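Local atomic coordinates of putative peptidase (Parabacteroides merdae, PDB entry 4L8K), a protein that is probably a serine peptidase of family S41, cleaving peptide bonds in protein or peptide substrates. Residues F26-Y40 with D55-G67. Sequence-based numbering, arbitrary orientation.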
ATOM      1  N   PHE A  26     -12.135  12.055   8.667  1.00 31.12           N
ATOM      2  CA  PHE A  26     -12.976  12.171   9.870  1.00 32.65           C
ATOM      3  C   PHE A  26     -14.349  11.471   9.736  1.00 40.40           C
ATOM      4  O   PHE A  26     -14.818  10.888  10.713  1.00 40.02           O
ATOM      5  CB  PHE A  26     -13.188  13.645  10.262  1.00 34.19           C
ATOM      6  CG  PHE A  26     -12.006  14.273  10.954  1.00 33.90           C
ATOM      7  CD1 PHE A  26     -11.472  13.706  12.105  1.00 35.69           C
ATOM      8  CD2 PHE A  26     -11.453  15.458  10.484  1.00 35.32           C
ATOM      9  CE1 PHE A  26     -10.388  14.297  12.754  1.00 35.34           C
ATOM     10  CE2 PHE A  26     -10.375  16.055  11.143  1.00 37.41           C
ATOM     11  CZ  PHE A  26      -9.860  15.478  12.281  1.00 34.51           C
ATOM     12  N   ALA A  27     -14.951  11.474   8.528  1.00 38.81           N
ATOM     13  CA  ALA A  27     -16.244  10.841   8.234  1.00 39.90           C
ATOM     14  C   ALA A  27     -16.231   9.316   8.434  1.00 45.14           C
ATOM     15  O   ALA A  27     -17.298   8.733   8.614  1.00 47.59           O
ATOM     16  CB  ALA A  27     -16.665  11.159   6.801  1.00 40.59           C
ATOM     17  N   PHE A  28     -15.037   8.683   8.435  1.00 38.69           N
ATOM     18  CA  PHE A  28     -14.869   7.240   8.579  1.00 37.28           C
ATOM     19  C   PHE A  28     -14.376   6.842   9.965  1.00 39.80           C
ATOM     20  O   PHE A  28     -14.002   5.691  10.155  1.00 39.06           O
ATOM     21  CB  PHE A  28     -13.894   6.716   7.498  1.00 37.93           C
ATOM     22  CG  PHE A  28     -14.274   7.172   6.104  1.00 39.08           C
ATOM     23  CD1 PHE A  28     -13.813   8.383   5.602  1.00 41.98           C
ATOM     24  CD2 PHE A  28     -15.123   6.410   5.313  1.00 41.19           C
ATOM     25  CE1 PHE A  28     -14.206   8.833   4.345  1.00 43.56           C
ATOM     26  CE2 PHE A  28     -15.514   6.860   4.050  1.00 44.92           C
ATOM     27  CZ  PHE A  28     -15.050   8.066   3.573  1.00 43.61           C
ATOM     28  N   LYS A  29     -14.423   7.763  10.939  1.00 37.08           N
ATOM     29  CA  LYS A  29     -13.945   7.519  12.305  1.00 36.54           C
ATOM     30  C   LYS A  29     -15.073   7.625  13.343  1.00 43.53           C
ATOM     31  O   LYS A  29     -15.925   8.506  13.239  1.00 44.30           O
ATOM     32  CB  LYS A  29     -12.803   8.499  12.666  1.00 37.63           C
ATOM     33  CG  LYS A  29     -11.643   8.546  11.654  1.00 36.31           C
ATOM     34  CD  LYS A  29     -11.017   7.161  11.396  1.00 35.60           C
ATOM     35  CE  LYS A  29      -9.925   7.177  10.369  1.00 32.28           C
ATOM     36  NZ  LYS A  29      -9.067   5.970  10.477  1.00 32.24           N
ATOM     37  N   ASP A  30     -15.057   6.736  14.351  1.00 40.77           N
ATOM     38  CA  ASP A  30     -16.044   6.687  15.422  1.00 42.85           C
ATOM     39  C   ASP A  30     -15.962   7.887  16.370  1.00 48.13           C
ATOM     40  O   ASP A  30     -16.925   8.129  17.091  1.00 50.36           O
ATOM     41  CB  ASP A  30     -15.963   5.373  16.242  1.00 45.54           C
ATOM     42  CG  ASP A  30     -14.587   4.810  16.562  1.00 59.39           C
ATOM     43  OD1 ASP A  30     -13.790   5.522  17.223  1.00 64.17           O
ATOM     44  OD2 ASP A  30     -14.355   3.616  16.269  1.00 59.86           O
ATOM     45  N   VAL A  31     -14.832   8.615  16.404  1.00 43.56           N
ATOM     46  CA  VAL A  31     -14.694   9.785  17.278  1.00 43.14           C
ATOM     47  C   VAL A  31     -15.136  11.063  16.566  1.00 46.42           C
ATOM     48  O   VAL A  31     -15.147  11.129  15.331  1.00 45.47           O
ATOM     49  CB  VAL A  31     -13.272   9.981  17.894  1.00 45.53           C
ATOM     50  CG1 VAL A  31     -12.931   8.881  18.892  1.00 44.76           C
ATOM     51  CG2 VAL A  31     -12.188  10.127  16.827  1.00 44.29           C
ATOM     52  N   ASP A  32     -15.481  12.075  17.378  1.00 43.05           N
ATOM     53  CA  ASP A  32     -15.806  13.444  17.004  1.00 44.37           C
ATOM     54  C   ASP A  32     -14.598  14.282  17.432  1.00 47.20           C
ATOM     55  O   ASP A  32     -14.215  14.248  18.610  1.00 48.20           O
ATOM     56  CB  ASP A  32     -17.118  13.901  17.681  1.00 48.71           C
ATOM     57  CG  ASP A  32     -17.645  15.302  17.345  1.00 70.88           C
ATOM     58  OD1 ASP A  32     -16.853  16.146  16.857  1.00 73.19           O
ATOM     59  OD2 ASP A  32     -18.833  15.576  17.635  1.00 80.31           O
ATOM     60  N   TRP A  33     -13.985  15.005  16.476  1.00 40.42           N
ATOM     61  CA  TRP A  33     -12.778  15.796  16.706  1.00 37.99           C
ATOM     62  C   TRP A  33     -13.009  16.974  17.668  1.00 45.10           C
ATOM     63  O   TRP A  33     -12.058  17.396  18.325  1.00 45.84           O
ATOM     64  CB  TRP A  33     -12.159  16.263  15.379  1.00 34.51           C
ATOM     65  CG  TRP A  33     -10.700  16.616  15.484  1.00 33.15           C
ATOM     66  CD1 TRP A  33     -10.121  17.802  15.134  1.00 36.00           C
ATOM     67  CD2 TRP A  33      -9.632  15.766  15.940  1.00 31.40           C
ATOM     68  NE1 TRP A  33      -8.763  17.752  15.348  1.00 33.97           N
ATOM     69  CE2 TRP A  33      -8.433  16.513  15.848  1.00 34.31           C
ATOM     70  CE3 TRP A  33      -9.564  14.426  16.383  1.00 31.71           C
ATOM     71  CZ2 TRP A  33      -7.191  15.991  16.242  1.00 32.00           C
ATOM     72  CZ3 TRP A  33      -8.330  13.894  16.730  1.00 32.36           C
ATOM     73  CH2 TRP A  33      -7.161  14.673  16.663  1.00 32.62           C
ATOM     74  N   ASP A  34     -14.259  17.453  17.807  1.00 42.51           N
ATOM     75  CA  ASP A  34     -14.610  18.513  18.760  1.00 43.30           C
ATOM     76  C   ASP A  34     -14.602  17.980  20.195  1.00 44.13           C
ATOM     77  O   ASP A  34     -14.186  18.704  21.100  1.00 44.08           O
ATOM     78  CB  ASP A  34     -15.988  19.123  18.429  1.00 47.04           C
ATOM     79  CG  ASP A  34     -16.011  20.107  17.269  1.00 55.88           C
ATOM     80  OD1 ASP A  34     -14.952  20.708  16.973  1.00 55.40           O
ATOM     81  OD2 ASP A  34     -17.104  20.319  16.693  1.00 63.97           O
ATOM     82  N   ASP A  35     -15.052  16.717  20.405  1.00 39.18           N
ATOM     83  CA  ASP A  35     -15.055  16.065  21.724  1.00 39.46           C
ATOM     84  C   ASP A  35     -13.628  15.684  22.118  1.00 40.72           C
ATOM     85  O   ASP A  35     -13.323  15.633  23.310  1.00 39.37           O
ATOM     86  CB  ASP A  35     -15.963  14.814  21.770  1.00 42.03           C
ATOM     87  CG  ASP A  35     -17.413  15.004  21.328  1.00 60.45           C
ATOM     88  OD1 ASP A  35     -17.919  16.156  21.396  1.00 63.32           O
ATOM     89  OD2 ASP A  35     -18.055  13.992  20.945  1.00 67.18           O
ATOM     90  N   VAL A  36     -12.765  15.411  21.105  1.00 36.62           N
ATOM     91  CA  VAL A  36     -11.338  15.119  21.279  1.00 34.86           C
ATOM     92  C   VAL A  36     -10.679  16.418  21.792  1.00 39.88           C
ATOM     93  O   VAL A  36      -9.854  16.371  22.721  1.00 39.66           O
ATOM     94  CB  VAL A  36     -10.676  14.557  19.973  1.00 36.15           C
ATOM     95  CG1 VAL A  36      -9.155  14.653  20.025  1.00 34.34           C
ATOM     96  CG2 VAL A  36     -11.104  13.111  19.714  1.00 34.88           C
ATOM     97  N   TYR A  37     -11.094  17.583  21.230  1.00 36.53           N
ATOM     98  CA  TYR A  37     -10.577  18.866  21.708  1.00 37.12           C
ATOM     99  C   TYR A  37     -10.948  19.073  23.190  1.00 41.91           C
ATOM    100  O   TYR A  37     -10.071  19.395  23.979  1.00 40.92           O
ATOM    101  CB  TYR A  37     -11.076  20.064  20.870  1.00 38.94           C
ATOM    102  CG  TYR A  37     -10.545  21.381  21.393  1.00 41.49           C
ATOM    103  CD1 TYR A  37      -9.308  21.868  20.980  1.00 42.80           C
ATOM    104  CD2 TYR A  37     -11.232  22.092  22.379  1.00 44.69           C
ATOM    105  CE1 TYR A  37      -8.778  23.046  21.512  1.00 42.94           C
ATOM    106  CE2 TYR A  37     -10.706  23.263  22.931  1.00 46.44           C
ATOM    107  CZ  TYR A  37      -9.488  23.746  22.480  1.00 54.03           C
ATOM    108  OH  TYR A  37      -8.992  24.914  23.010  1.00 56.98           O
ATOM    109  N   ASP A  38     -12.235  18.906  23.545  1.00 40.57           N
ATOM    110  CA  ASP A  38     -12.745  19.121  24.910  1.00 42.05           C
ATOM    111  C   ASP A  38     -12.027  18.250  25.933  1.00 46.37           C
ATOM    112  O   ASP A  38     -11.671  18.745  27.001  1.00 47.14           O
ATOM    113  CB  ASP A  38     -14.263  18.882  24.988  1.00 44.47           C
ATOM    114  CG  ASP A  38     -15.085  19.825  24.135  1.00 55.16           C
ATOM    115  OD1 ASP A  38     -14.606  20.948  23.860  1.00 55.01           O
ATOM    116  OD2 ASP A  38     -16.210  19.442  23.745  1.00 64.21           O
ATOM    117  N   ARG A  39     -11.782  16.971  25.594  1.00 41.33           N
ATOM    118  CA  ARG A  39     -11.109  16.035  26.496  1.00 40.11           C
ATOM    119  C   ARG A  39      -9.626  16.393  26.697  1.00 40.85           C
ATOM    120  O   ARG A  39      -9.175  16.523  27.834  1.00 39.90           O
ATOM    121  CB  ARG A  39     -11.241  14.601  25.982  1.00 40.05           C
ATOM    122  CG  ARG A  39     -12.611  14.013  26.286  1.00 55.00           C
ATOM    123  CD  ARG A  39     -12.709  12.534  25.977  1.00 65.65           C
ATOM    124  NE  ARG A  39     -12.716  12.268  24.537  1.00 63.88           N
ATOM    125  CZ  ARG A  39     -11.822  11.517  23.903  1.00 71.49           C
ATOM    126  NH1 ARG A  39     -10.834  10.934  24.572  1.00 53.85           N
ATOM    127  NH2 ARG A  39     -11.918  11.328  22.599  1.00 62.57           N
ATOM    128  N   TYR A  40      -8.882  16.573  25.593  1.00 35.61           N
ATOM    129  CA  TYR A  40      -7.445  16.858  25.644  1.00 34.83           C
ATOM    130  C   TYR A  40      -7.137  18.274  26.135  1.00 41.57           C
ATOM    131  O   TYR A  40      -6.050  18.503  26.668  1.00 42.48           O
ATOM    132  CB  TYR A  40      -6.785  16.566  24.287  1.00 34.05           C
ATOM    133  CG  TYR A  40      -6.639  15.074  24.071  1.00 33.68           C
ATOM    134  CD1 TYR A  40      -7.708  14.304  23.601  1.00 35.78           C
ATOM    135  CD2 TYR A  40      -5.461  14.415  24.409  1.00 32.92           C
ATOM    136  CE1 TYR A  40      -7.592  12.920  23.440  1.00 34.33           C
ATOM    137  CE2 TYR A  40      -5.347  13.034  24.279  1.00 32.80           C
ATOM    138  CZ  TYR A  40      -6.407  12.295  23.770  1.00 35.55           C
ATOM    139  OH  TYR A  40      -6.284  10.942  23.607  1.00 34.79           O
ATOM    140  N   ASP A  55       3.660  12.308  24.644  1.00 23.95           N
ATOM    141  CA  ASP A  55       2.801  11.148  24.907  1.00 23.41           C
ATOM    142  C   ASP A  55       1.314  11.464  24.762  1.00 28.38           C
ATOM    143  O   ASP A  55       0.588  10.683  24.137  1.00 30.29           O
ATOM    144  CB  ASP A  55       3.077  10.586  26.306  1.00 25.12           C
ATOM    145  CG  ASP A  55       4.341   9.761  26.390  1.00 34.14           C
ATOM    146  OD1 ASP A  55       4.975   9.522  25.320  1.00 32.07           O
ATOM    147  OD2 ASP A  55       4.679   9.320  27.504  1.00 42.46           O
ATOM    148  N   ILE A  56       0.860  12.607  25.319  1.00 24.78           N
ATOM    149  CA  ILE A  56      -0.542  13.013  25.278  1.00 24.98           C
ATOM    150  C   ILE A  56      -0.971  13.383  23.834  1.00 27.77           C
ATOM    151  O   ILE A  56      -2.064  12.983  23.407  1.00 26.55           O
ATOM    152  CB  ILE A  56      -0.809  14.135  26.322  1.00 29.74           C
ATOM    153  CG1 ILE A  56      -0.923  13.546  27.765  1.00 31.83           C
ATOM    154  CG2 ILE A  56      -1.997  15.028  25.982  1.00 29.79           C
ATOM    155  CD1 ILE A  56      -2.029  12.484  28.018  1.00 42.06           C
ATOM    156  N   LEU A  57      -0.118  14.111  23.090  1.00 22.38           N
ATOM    157  CA  LEU A  57      -0.452  14.489  21.726  1.00 21.73           C
ATOM    158  C   LEU A  57      -0.460  13.280  20.790  1.00 25.12           C
ATOM    159  O   LEU A  57      -1.295  13.210  19.877  1.00 24.99           O
ATOM    160  CB  LEU A  57       0.474  15.610  21.216  1.00 21.64           C
ATOM    161  CG  LEU A  57       0.320  17.009  21.875  1.00 25.10           C
ATOM    162  CD1 LEU A  57       1.083  18.083  21.064  1.00 25.17           C
ATOM    163  CD2 LEU A  57      -1.153  17.393  22.069  1.00 25.55           C
ATOM    164  N   GLY A  58       0.392  12.305  21.084  1.00 21.69           N
ATOM    165  CA  GLY A  58       0.440  11.053  20.336  1.00 20.30           C
ATOM    166  C   GLY A  58      -0.838  10.257  20.542  1.00 23.56           C
ATOM    167  O   GLY A  58      -1.389   9.708  19.582  1.00 21.02           O
ATOM    168  N   LYS A  59      -1.338  10.232  21.799  1.00 21.34           N
ATOM    169  CA  LYS A  59      -2.596   9.565  22.170  1.00 22.26           C
ATOM    170  C   LYS A  59      -3.777  10.238  21.495  1.00 26.77           C
ATOM    171  O   LYS A  59      -4.717   9.554  21.070  1.00 28.26           O
ATOM    172  CB  LYS A  59      -2.798   9.565  23.687  1.00 25.60           C
ATOM    173  CG  LYS A  59      -2.143   8.393  24.371  1.00 34.07           C
ATOM    174  CD  LYS A  59      -1.888   8.654  25.862  1.00 40.11           C
ATOM    175  CE  LYS A  59      -0.981   7.589  26.464  1.00 44.35           C
ATOM    176  NZ  LYS A  59      -1.638   6.245  26.548  1.00 59.14           N
HETATM  177  N   MSE A  60      -3.711  11.579  21.368  1.00 21.27           N
HETATM  178  CA  MSE A  60      -4.723  12.390  20.680  1.00 19.67           C
HETATM  179  C   MSE A  60      -4.797  12.008  19.215  1.00 24.38           C
HETATM  180  O   MSE A  60      -5.901  11.848  18.700  1.00 23.19           O
HETATM  181  CB  MSE A  60      -4.436  13.880  20.818  1.00 20.66           C
HETATM  182  CG  MSE A  60      -5.620  14.728  20.420  1.00 25.21           C
HETATM  183 SE   MSE A  60      -5.334  16.639  20.566  0.75 29.57          SE
HETATM  184  CE  MSE A  60      -4.273  16.909  19.000  1.00 24.75           C
ATOM    185  N   LEU A  61      -3.630  11.833  18.543  1.00 23.09           N
ATOM    186  CA  LEU A  61      -3.632  11.425  17.133  1.00 22.96           C
ATOM    187  C   LEU A  61      -4.129   9.992  16.995  1.00 26.00           C
ATOM    188  O   LEU A  61      -4.863   9.706  16.061  1.00 25.77           O
ATOM    189  CB  LEU A  61      -2.260  11.582  16.459  1.00 21.60           C
ATOM    190  CG  LEU A  61      -1.654  12.997  16.426  1.00 25.60           C
ATOM    191  CD1 LEU A  61      -0.355  12.976  15.653  1.00 23.78           C
ATOM    192  CD2 LEU A  61      -2.604  14.026  15.779  1.00 23.98           C
ATOM    193  N   ALA A  62      -3.819   9.124  17.972  1.00 22.95           N
ATOM    194  CA  ALA A  62      -4.259   7.724  17.938  1.00 22.56           C
ATOM    195  C   ALA A  62      -5.800   7.593  18.079  1.00 26.97           C
ATOM    196  O   ALA A  62      -6.344   6.529  17.812  1.00 27.18           O
ATOM    197  CB  ALA A  62      -3.542   6.916  19.001  1.00 21.84           C
ATOM    198  N   GLU A  63      -6.499   8.682  18.428  1.00 25.25           N
ATOM    199  CA  GLU A  63      -7.972   8.701  18.506  1.00 26.02           C
ATOM    200  C   GLU A  63      -8.615   8.398  17.142  1.00 29.70           C
ATOM    201  O   GLU A  63      -9.702   7.828  17.103  1.00 30.21           O
ATOM    202  CB  GLU A  63      -8.494  10.047  19.037  1.00 28.42           C
ATOM    203  CG  GLU A  63      -8.123  10.327  20.494  1.00 30.02           C
ATOM    204  CD  GLU A  63      -8.989   9.691  21.567  1.00 39.78           C
ATOM    205  OE1 GLU A  63     -10.158   9.334  21.279  1.00 41.88           O
ATOM    206  OE2 GLU A  63      -8.514   9.617  22.724  1.00 35.23           O
ATOM    207  N   VAL A  64      -7.942   8.757  16.031  1.00 26.44           N
ATOM    208  CA  VAL A  64      -8.458   8.484  14.686  1.00 25.47           C
ATOM    209  C   VAL A  64      -8.022   7.083  14.202  1.00 28.77           C
ATOM    210  O   VAL A  64      -8.360   6.728  13.087  1.00 28.38           O
ATOM    211  CB  VAL A  64      -8.160   9.582  13.618  1.00 28.49           C
ATOM    212  CG1 VAL A  64      -8.798  10.912  14.006  1.00 29.26           C
ATOM    213  CG2 VAL A  64      -6.664   9.734  13.331  1.00 26.78           C
ATOM    214  N   LYS A  65      -7.288   6.291  15.025  1.00 25.98           N
ATOM    215  CA  LYS A  65      -6.885   4.905  14.717  1.00 24.71           C
ATOM    216  C   LYS A  65      -6.394   4.753  13.277  1.00 28.51           C
ATOM    217  O   LYS A  65      -6.933   3.954  12.500  1.00 27.69           O
ATOM    218  CB  LYS A  65      -8.069   3.951  14.982  1.00 27.19           C
ATOM    219  CG  LYS A  65      -8.512   3.962  16.441  1.00 31.64           C
ATOM    220  CD  LYS A  65      -9.772   3.145  16.608  1.00 38.47           C
ATOM    221  CE  LYS A  65     -10.343   3.196  18.007  1.00 51.25           C
ATOM    222  NZ  LYS A  65      -9.415   2.623  19.020  1.00 66.92           N
ATOM    223  N   ASP A  66      -5.360   5.546  12.928  1.00 24.57           N
ATOM    224  CA  ASP A  66      -4.831   5.624  11.581  1.00 22.52           C
ATOM    225  C   ASP A  66      -3.330   5.263  11.539  1.00 25.43           C
ATOM    226  O   ASP A  66      -2.488   5.990  12.092  1.00 23.56           O
ATOM    227  CB  ASP A  66      -5.085   7.047  11.048  1.00 24.06           C
ATOM    228  CG  ASP A  66      -4.630   7.293   9.635  1.00 30.07           C
ATOM    229  OD1 ASP A  66      -4.135   6.340   8.994  1.00 29.67           O
ATOM    230  OD2 ASP A  66      -4.775   8.431   9.163  1.00 33.42           O
ATOM    231  N   GLY A  67      -3.017   4.186  10.803  1.00 21.03           N
ATOM    232  CA  GLY A  67      -1.649   3.700  10.641  1.00 19.66           C
ATOM    233  C   GLY A  67      -0.801   4.640   9.819  1.00 22.27           C
ATOM    234  O   GLY A  67       0.420   4.529   9.814  1.00 21.20           O
TER
HETATM  235  O   HOH W   1     -11.773   6.549  15.571  1.00 33.82           O
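Met60, a selenomethionine in this crystal, packs against Tyr40, Val36 and Trp33 where helices 33-40 and 55-61 pair antiparallel, part of the small N-terminal helical bundle that helix 8-22 completes. Its CB sits over one face of the Tyr40 ring, 3.8 Å from the centroid, while SE approaches the same ring obliquely in a Met-aromatic contact. With CG anti to the backbone N (chi1 -166°), the unbranched chain runs along the tyrosine and also brings CG to 3.6 Å from Val36 CG1. The broad indole of Trp33 can touch both Met60 and Val64: its benzo edge meets Met60 O, CH2 also touches Met60 CG, and CZ3 reaches Val64 CG1, which Phe26 CE1 touches as well. Farther out, Tyr40 joins an apolar ring to a polar hydroxyl, its OH donating to Glu63 OE2 (2.7 Å) through the anti lone pair. Arg39 grips the same carboxylate end-on, NH2 to OE1 at 3.0 Å and NH1 to OE2 at 3.2 Å; the acid lies near the guanidinium plane, but both N-H groups come from above the carboxylate plane, the two planes being 61° apart. A glutamine in place of Glu63 would probably leave Arg39 without its counter-charge and weaken the hold on the Tyr40 hydroxyl. Nearer Lys29, a water donates to both Asp30 OD1 and Glu63 O. The long aliphatic chain of Lys29 bends at chi2 (-56°), and its NZ lies almost in line with the C=O bond of Val64, 2.8 Å from O.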